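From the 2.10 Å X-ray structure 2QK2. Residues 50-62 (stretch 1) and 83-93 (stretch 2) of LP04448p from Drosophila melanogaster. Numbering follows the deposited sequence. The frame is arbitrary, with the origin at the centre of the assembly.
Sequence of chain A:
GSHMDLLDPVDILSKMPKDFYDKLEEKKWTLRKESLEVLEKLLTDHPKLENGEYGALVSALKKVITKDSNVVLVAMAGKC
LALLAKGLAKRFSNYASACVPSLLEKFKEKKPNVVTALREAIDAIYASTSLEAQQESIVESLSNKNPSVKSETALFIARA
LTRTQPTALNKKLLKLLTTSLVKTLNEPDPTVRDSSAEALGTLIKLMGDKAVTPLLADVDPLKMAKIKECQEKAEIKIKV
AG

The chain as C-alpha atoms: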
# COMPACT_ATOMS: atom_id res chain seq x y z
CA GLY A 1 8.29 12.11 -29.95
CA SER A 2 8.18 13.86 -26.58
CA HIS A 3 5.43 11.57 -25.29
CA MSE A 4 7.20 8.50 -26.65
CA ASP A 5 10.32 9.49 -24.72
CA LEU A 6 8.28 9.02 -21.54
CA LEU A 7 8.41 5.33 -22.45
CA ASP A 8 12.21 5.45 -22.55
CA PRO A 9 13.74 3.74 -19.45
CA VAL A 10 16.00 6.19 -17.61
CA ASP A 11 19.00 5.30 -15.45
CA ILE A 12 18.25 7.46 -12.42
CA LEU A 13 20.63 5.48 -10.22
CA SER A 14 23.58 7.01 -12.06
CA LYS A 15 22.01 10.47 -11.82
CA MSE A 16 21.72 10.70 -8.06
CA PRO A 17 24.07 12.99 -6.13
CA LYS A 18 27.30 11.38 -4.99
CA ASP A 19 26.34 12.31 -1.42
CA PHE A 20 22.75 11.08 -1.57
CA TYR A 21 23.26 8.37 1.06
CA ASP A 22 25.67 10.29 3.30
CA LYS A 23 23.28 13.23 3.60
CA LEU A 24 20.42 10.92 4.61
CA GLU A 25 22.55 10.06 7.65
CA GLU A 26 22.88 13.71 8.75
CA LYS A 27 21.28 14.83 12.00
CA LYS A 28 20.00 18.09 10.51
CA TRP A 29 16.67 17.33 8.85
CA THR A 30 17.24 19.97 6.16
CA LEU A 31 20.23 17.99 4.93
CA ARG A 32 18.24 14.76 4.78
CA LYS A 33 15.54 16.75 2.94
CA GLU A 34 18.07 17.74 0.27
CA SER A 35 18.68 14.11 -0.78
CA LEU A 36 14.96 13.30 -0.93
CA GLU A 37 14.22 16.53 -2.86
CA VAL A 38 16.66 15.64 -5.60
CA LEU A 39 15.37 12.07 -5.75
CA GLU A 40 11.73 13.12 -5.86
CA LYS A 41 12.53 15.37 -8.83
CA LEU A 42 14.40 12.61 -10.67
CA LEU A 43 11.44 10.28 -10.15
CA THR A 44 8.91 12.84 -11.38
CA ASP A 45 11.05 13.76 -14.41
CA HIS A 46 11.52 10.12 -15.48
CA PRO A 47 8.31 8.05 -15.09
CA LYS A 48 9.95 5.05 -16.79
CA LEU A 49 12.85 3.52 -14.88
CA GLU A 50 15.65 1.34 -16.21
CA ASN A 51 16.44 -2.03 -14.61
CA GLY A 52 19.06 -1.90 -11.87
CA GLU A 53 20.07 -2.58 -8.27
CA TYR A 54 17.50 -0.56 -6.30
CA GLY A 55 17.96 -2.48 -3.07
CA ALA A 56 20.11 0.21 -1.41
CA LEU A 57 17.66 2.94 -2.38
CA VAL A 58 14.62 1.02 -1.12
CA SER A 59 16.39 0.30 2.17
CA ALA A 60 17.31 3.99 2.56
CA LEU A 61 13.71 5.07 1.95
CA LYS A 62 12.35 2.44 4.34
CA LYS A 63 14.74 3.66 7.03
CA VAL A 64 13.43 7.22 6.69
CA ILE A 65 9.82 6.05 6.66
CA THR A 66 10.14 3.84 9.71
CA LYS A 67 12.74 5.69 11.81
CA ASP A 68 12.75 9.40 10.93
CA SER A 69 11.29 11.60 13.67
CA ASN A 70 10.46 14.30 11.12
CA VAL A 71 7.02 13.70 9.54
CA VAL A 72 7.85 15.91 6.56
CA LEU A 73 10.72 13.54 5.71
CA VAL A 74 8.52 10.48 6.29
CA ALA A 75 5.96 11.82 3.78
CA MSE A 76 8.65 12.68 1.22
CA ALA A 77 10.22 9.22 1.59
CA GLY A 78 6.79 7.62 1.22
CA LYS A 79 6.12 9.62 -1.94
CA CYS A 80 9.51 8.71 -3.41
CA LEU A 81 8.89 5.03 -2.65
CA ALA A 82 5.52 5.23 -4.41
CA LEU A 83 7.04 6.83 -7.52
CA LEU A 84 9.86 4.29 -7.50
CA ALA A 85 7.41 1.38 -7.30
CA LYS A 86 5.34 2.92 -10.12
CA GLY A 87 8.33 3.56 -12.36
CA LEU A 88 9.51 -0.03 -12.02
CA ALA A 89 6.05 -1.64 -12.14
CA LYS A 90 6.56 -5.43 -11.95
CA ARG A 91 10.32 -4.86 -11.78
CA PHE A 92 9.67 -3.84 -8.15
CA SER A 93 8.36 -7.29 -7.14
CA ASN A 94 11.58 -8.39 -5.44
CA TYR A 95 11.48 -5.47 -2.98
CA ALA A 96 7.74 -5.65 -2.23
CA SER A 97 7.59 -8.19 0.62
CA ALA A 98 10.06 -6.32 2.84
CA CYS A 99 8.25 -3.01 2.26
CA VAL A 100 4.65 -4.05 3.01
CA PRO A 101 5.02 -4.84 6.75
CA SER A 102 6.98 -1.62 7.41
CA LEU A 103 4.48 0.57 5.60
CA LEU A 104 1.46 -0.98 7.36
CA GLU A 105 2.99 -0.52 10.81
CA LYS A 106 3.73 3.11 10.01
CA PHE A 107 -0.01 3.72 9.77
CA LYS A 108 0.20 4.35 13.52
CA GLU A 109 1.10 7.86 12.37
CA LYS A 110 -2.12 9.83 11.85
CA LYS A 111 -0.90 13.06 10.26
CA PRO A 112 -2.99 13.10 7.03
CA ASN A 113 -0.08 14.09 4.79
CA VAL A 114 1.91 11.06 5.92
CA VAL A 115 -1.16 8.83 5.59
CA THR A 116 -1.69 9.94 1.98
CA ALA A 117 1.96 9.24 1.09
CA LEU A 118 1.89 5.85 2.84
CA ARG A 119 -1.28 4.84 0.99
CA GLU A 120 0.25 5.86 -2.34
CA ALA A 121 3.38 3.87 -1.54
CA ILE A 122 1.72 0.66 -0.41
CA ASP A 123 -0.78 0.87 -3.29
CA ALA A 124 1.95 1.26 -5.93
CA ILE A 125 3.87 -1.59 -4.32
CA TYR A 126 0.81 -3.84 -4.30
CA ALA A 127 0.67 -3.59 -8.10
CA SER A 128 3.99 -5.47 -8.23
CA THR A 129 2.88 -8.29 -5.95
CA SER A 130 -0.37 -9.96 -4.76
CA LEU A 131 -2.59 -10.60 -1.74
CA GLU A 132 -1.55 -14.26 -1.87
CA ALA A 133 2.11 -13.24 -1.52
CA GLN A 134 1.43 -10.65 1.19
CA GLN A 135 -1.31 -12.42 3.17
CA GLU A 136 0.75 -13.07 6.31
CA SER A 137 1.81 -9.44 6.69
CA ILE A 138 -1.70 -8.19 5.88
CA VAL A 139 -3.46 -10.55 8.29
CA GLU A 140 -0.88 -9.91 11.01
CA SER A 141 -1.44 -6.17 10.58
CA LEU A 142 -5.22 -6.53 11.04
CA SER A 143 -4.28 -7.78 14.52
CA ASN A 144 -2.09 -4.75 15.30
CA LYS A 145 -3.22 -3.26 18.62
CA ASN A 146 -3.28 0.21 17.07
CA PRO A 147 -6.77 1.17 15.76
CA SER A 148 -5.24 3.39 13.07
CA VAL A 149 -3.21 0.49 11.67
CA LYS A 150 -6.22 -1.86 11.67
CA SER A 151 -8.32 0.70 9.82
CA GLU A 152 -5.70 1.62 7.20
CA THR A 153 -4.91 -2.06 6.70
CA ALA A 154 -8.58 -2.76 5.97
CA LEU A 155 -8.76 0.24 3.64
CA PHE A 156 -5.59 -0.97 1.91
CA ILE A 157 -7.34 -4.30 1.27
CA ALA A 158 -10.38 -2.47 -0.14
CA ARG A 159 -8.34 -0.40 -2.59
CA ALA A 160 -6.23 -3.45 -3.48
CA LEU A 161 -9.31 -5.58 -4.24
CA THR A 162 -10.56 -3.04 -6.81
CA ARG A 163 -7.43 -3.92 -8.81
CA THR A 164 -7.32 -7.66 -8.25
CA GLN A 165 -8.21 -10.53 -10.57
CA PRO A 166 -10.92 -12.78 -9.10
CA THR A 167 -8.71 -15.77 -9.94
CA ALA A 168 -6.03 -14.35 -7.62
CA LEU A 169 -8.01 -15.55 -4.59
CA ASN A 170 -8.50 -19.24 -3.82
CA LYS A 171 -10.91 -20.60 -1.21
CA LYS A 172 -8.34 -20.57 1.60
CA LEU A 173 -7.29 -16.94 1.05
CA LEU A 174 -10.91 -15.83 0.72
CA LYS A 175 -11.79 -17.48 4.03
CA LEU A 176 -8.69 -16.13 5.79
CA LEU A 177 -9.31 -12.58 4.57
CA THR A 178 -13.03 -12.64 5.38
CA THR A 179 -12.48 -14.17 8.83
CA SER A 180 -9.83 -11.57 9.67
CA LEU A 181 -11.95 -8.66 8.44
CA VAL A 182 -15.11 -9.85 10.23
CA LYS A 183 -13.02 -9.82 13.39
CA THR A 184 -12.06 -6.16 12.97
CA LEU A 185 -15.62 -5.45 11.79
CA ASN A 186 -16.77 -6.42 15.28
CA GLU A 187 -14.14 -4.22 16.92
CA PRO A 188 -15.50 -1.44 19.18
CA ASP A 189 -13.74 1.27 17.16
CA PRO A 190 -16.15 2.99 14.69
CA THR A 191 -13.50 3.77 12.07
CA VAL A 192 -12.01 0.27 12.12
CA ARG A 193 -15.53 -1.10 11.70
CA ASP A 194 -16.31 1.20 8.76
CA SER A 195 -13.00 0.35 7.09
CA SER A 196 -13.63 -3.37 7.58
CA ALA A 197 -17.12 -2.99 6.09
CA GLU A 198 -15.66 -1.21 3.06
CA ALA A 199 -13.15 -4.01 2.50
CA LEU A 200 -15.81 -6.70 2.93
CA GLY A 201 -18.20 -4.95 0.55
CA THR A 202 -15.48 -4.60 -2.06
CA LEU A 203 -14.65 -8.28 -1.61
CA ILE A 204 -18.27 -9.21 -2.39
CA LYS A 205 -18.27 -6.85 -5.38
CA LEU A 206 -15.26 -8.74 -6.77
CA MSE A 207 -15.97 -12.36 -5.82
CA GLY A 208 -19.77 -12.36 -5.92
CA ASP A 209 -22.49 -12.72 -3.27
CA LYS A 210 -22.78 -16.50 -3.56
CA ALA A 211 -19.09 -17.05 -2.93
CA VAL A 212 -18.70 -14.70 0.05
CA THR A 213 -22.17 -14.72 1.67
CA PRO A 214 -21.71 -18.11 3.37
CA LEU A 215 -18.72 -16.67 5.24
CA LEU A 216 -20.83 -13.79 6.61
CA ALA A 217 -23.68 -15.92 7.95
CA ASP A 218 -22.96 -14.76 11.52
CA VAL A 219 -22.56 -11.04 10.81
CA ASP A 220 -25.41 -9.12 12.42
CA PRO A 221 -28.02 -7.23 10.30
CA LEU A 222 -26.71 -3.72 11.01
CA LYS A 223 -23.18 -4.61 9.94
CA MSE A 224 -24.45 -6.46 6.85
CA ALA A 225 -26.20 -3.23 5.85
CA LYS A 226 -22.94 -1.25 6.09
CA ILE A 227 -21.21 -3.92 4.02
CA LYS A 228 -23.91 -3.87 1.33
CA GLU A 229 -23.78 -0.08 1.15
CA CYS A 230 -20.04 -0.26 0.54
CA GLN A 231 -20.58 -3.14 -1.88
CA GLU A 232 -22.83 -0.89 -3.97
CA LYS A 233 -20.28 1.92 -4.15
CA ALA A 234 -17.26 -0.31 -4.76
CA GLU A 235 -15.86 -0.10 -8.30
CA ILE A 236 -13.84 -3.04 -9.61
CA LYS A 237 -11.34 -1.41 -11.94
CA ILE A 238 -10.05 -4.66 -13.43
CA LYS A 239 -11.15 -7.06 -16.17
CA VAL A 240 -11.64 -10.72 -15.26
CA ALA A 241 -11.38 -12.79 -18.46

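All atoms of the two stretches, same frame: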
# COMPACT_ATOMS: atom_id res chain seq x y z
N GLU A 50 14.83 2.42 -15.68
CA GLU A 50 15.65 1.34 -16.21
C GLU A 50 15.88 0.27 -15.13
O GLU A 50 15.79 0.56 -13.94
CB GLU A 50 16.99 1.93 -16.66
CG GLU A 50 17.91 0.99 -17.40
CD GLU A 50 19.22 1.67 -17.77
OE1 GLU A 50 20.06 1.88 -16.86
OE2 GLU A 50 19.39 2.02 -18.95
N ASN A 51 16.17 -0.95 -15.56
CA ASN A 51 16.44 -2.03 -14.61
C ASN A 51 17.71 -1.67 -13.85
O ASN A 51 18.53 -0.90 -14.35
CB ASN A 51 16.67 -3.35 -15.35
CG ASN A 51 15.46 -3.79 -16.13
OD1 ASN A 51 14.39 -4.00 -15.58
ND2 ASN A 51 15.63 -3.93 -17.45
N GLY A 52 17.87 -2.21 -12.65
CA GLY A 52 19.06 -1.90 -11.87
C GLY A 52 18.99 -2.43 -10.46
O GLY A 52 18.03 -3.10 -10.09
N GLU A 53 20.02 -2.13 -9.66
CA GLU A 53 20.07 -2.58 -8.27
C GLU A 53 19.47 -1.49 -7.37
O GLU A 53 20.19 -0.61 -6.90
CB GLU A 53 21.51 -2.84 -7.85
CG GLU A 53 22.24 -3.87 -8.71
CD GLU A 53 21.51 -5.20 -8.76
OE1 GLU A 53 21.13 -5.70 -7.69
OE2 GLU A 53 21.31 -5.73 -9.88
N TYR A 54 18.17 -1.56 -7.13
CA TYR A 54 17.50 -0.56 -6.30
C TYR A 54 17.44 -0.90 -4.82
O TYR A 54 16.93 -0.13 -4.01
CB TYR A 54 16.08 -0.32 -6.83
CG TYR A 54 16.04 0.34 -8.18
CD1 TYR A 54 15.98 -0.41 -9.36
CD2 TYR A 54 16.08 1.73 -8.30
CE1 TYR A 54 15.98 0.21 -10.62
CE2 TYR A 54 16.08 2.36 -9.53
CZ TYR A 54 16.02 1.60 -10.69
OH TYR A 54 16.02 2.24 -11.91
N GLY A 55 17.98 -2.06 -4.46
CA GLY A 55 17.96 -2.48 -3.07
C GLY A 55 18.42 -1.42 -2.07
O GLY A 55 17.75 -1.18 -1.06
N ALA A 56 19.57 -0.80 -2.33
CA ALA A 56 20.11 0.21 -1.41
C ALA A 56 19.16 1.40 -1.28
O ALA A 56 18.96 1.92 -0.18
CB ALA A 56 21.49 0.69 -1.90
N LEU A 57 18.58 1.81 -2.40
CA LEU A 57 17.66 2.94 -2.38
C LEU A 57 16.39 2.61 -1.59
O LEU A 57 15.94 3.40 -0.76
CB LEU A 57 17.29 3.35 -3.82
CG LEU A 57 16.30 4.51 -3.94
CD1 LEU A 57 16.79 5.71 -3.13
CD2 LEU A 57 16.11 4.88 -5.40
N VAL A 58 15.83 1.43 -1.83
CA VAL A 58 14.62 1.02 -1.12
C VAL A 58 14.89 0.95 0.39
O VAL A 58 14.07 1.38 1.20
CB VAL A 58 14.10 -0.35 -1.63
CG1 VAL A 58 12.90 -0.82 -0.79
CG2 VAL A 58 13.68 -0.22 -3.10
N SER A 59 16.04 0.40 0.76
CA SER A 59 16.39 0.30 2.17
C SER A 59 16.52 1.70 2.79
O SER A 59 16.06 1.94 3.91
CB SER A 59 17.71 -0.46 2.33
OG SER A 59 18.05 -0.62 3.70
N ALA A 60 17.14 2.63 2.06
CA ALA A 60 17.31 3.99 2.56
C ALA A 60 15.95 4.66 2.78
O ALA A 60 15.72 5.31 3.80
CB ALA A 60 18.15 4.82 1.57
N LEU A 61 15.04 4.49 1.82
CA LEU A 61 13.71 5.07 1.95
C LEU A 61 12.95 4.44 3.11
O LEU A 61 12.29 5.15 3.88
CB LEU A 61 12.92 4.90 0.64
CG LEU A 61 13.47 5.72 -0.53
CD1 LEU A 61 12.64 5.43 -1.78
CD2 LEU A 61 13.42 7.22 -0.19
N LYS A 62 13.03 3.12 3.24
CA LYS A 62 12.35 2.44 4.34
C LYS A 62 12.85 2.95 5.68
O LYS A 62 12.07 3.13 6.62
CB LYS A 62 12.57 0.92 4.28
CG LYS A 62 11.95 0.24 3.07
CD LYS A 62 11.35 -1.12 3.44
CE LYS A 62 12.37 -2.03 4.10
NZ LYS A 62 13.39 -2.54 3.15
N LEU A 83 6.62 6.53 -6.15
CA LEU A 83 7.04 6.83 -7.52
C LEU A 83 8.03 5.78 -8.02
O LEU A 83 8.02 5.42 -9.19
CB LEU A 83 7.66 8.23 -7.61
CG LEU A 83 6.71 9.39 -7.28
CD1 LEU A 83 7.48 10.69 -7.21
CD2 LEU A 83 5.62 9.47 -8.34
N LEU A 84 8.89 5.30 -7.12
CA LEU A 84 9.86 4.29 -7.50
C LEU A 84 9.13 3.00 -7.87
O LEU A 84 9.42 2.37 -8.89
CB LEU A 84 10.83 4.04 -6.33
CG LEU A 84 11.91 2.96 -6.53
CD1 LEU A 84 12.85 3.35 -7.67
CD2 LEU A 84 12.69 2.78 -5.23
N ALA A 85 8.16 2.60 -7.04
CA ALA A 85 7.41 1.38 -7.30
C ALA A 85 6.62 1.50 -8.61
O ALA A 85 6.50 0.53 -9.35
CB ALA A 85 6.48 1.07 -6.14
N LYS A 86 6.09 2.69 -8.89
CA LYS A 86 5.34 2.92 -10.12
C LYS A 86 6.23 2.91 -11.36
O LYS A 86 5.84 2.42 -12.41
CB LYS A 86 4.63 4.27 -10.09
CG LYS A 86 3.43 4.37 -9.18
CD LYS A 86 2.67 5.66 -9.48
CE LYS A 86 2.24 5.70 -10.94
NZ LYS A 86 1.52 6.96 -11.31
N GLY A 87 7.42 3.49 -11.23
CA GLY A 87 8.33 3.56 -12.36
C GLY A 87 8.95 2.24 -12.74
O GLY A 87 9.45 2.08 -13.86
N LEU A 88 8.93 1.29 -11.81
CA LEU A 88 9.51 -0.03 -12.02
C LEU A 88 8.42 -1.07 -12.30
O LEU A 88 8.70 -2.15 -12.82
CB LEU A 88 10.29 -0.45 -10.77
CG LEU A 88 11.83 -0.47 -10.74
CD1 LEU A 88 12.43 0.42 -11.81
CD2 LEU A 88 12.30 -0.05 -9.36
N ALA A 89 7.18 -0.73 -11.94
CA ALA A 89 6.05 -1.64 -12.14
C ALA A 89 6.41 -3.02 -11.59
O ALA A 89 6.86 -3.13 -10.45
CB ALA A 89 5.71 -1.73 -13.63
N LYS A 90 6.25 -4.07 -12.39
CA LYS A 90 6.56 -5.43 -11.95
C LYS A 90 8.02 -5.62 -11.58
O LYS A 90 8.36 -6.56 -10.86
CB LYS A 90 6.16 -6.45 -13.02
CG LYS A 90 4.68 -6.43 -13.38
CD LYS A 90 3.80 -6.94 -12.25
CE LYS A 90 2.33 -6.86 -12.64
NZ LYS A 90 2.05 -7.59 -13.92
N ARG A 91 8.90 -4.76 -12.09
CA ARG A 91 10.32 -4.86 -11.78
C ARG A 91 10.57 -4.58 -10.30
O ARG A 91 11.68 -4.75 -9.81
CB ARG A 91 11.14 -3.86 -12.62
CG ARG A 91 11.55 -4.32 -14.02
CD ARG A 91 10.52 -3.99 -15.09
NE ARG A 91 10.24 -2.56 -15.19
CZ ARG A 91 11.14 -1.61 -15.47
NH1 ARG A 91 12.42 -1.94 -15.67
NH2 ARG A 91 10.77 -0.34 -15.54
N PHE A 92 9.53 -4.15 -9.58
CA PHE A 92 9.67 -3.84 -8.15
C PHE A 92 9.35 -5.05 -7.27
O PHE A 92 9.64 -5.05 -6.07
CB PHE A 92 8.75 -2.67 -7.76
CG PHE A 92 9.05 -2.08 -6.40
CD1 PHE A 92 10.03 -1.09 -6.27
CD2 PHE A 92 8.40 -2.54 -5.26
CE1 PHE A 92 10.35 -0.57 -5.00
CE2 PHE A 92 8.72 -2.03 -4.00
CZ PHE A 92 9.70 -1.04 -3.87
N SER A 93 8.78 -6.09 -7.88
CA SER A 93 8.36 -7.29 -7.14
C SER A 93 9.32 -7.83 -6.09
O SER A 93 8.90 -8.22 -5.00
CB SER A 93 7.99 -8.42 -8.12
OG SER A 93 9.12 -8.90 -8.82

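The most distinctive feature of this contact is the way Leu 88 lies over one face of the Tyr 54 ring. Leu 88 CD2 sits 3.9 Å from the centroid of the ring formed by Tyr 54 CG, CD1, CD2, CE1, CE2 and CZ, 17° off the normal, in a CH-pi arrangement. Leu 88 is in an off-well conformation (chi1 -106°, chi2 21°): its CA-to-CB bond points sideways, yet the methyl-bearing end comes close to the ring. The tyrosine is held from its other end, where Tyr 54 OH donates a hydrogen bond to Glu 50 O at 2.6 Å. The ring can therefore be buried among leucines while the hydroxyl, the one polar group of the side chain, is satisfied by the loop that precedes it.

Helix 55-62 and helix 83-88 run roughly antiparallel, at 152°, with axes 12.1 Å apart at closest approach, a gap bridged by side chains. Leu 84, which gives up 80 Å² to the other stretch, is the centre of the packing. In its t, p rotamer, Leu 84 CD1 comes within 3.7 Å of Tyr 54 CD2, while Leu 84 CD2 lies 3.8 Å from Val 58 CG2 and 4.0 Å from Leu 57 CD2. The branched end of the leucine thus reaches several partners at once. Val 58 also touches the next aromatic residue, Val 58 CG2 lying 3.8 Å from Phe 92 CE1; the compact valine packs against both Leu 84 and Phe 92, which also touch each other.

At the more exposed margin the contact becomes polar. Arg 91 NH1 donates a hydrogen bond to Asn 51 OD1 (2.9 Å, 140°), the acceptor lying near the guanidinium plane. The CA-to-CB bond of Arg 91 points toward stretch 1, the side chain is folded, with chi2 and chi3 both p, and both terminal nitrogens also bond elsewhere in the structure. Together the two stretches bury 378 Å², mostly through apolar side chains.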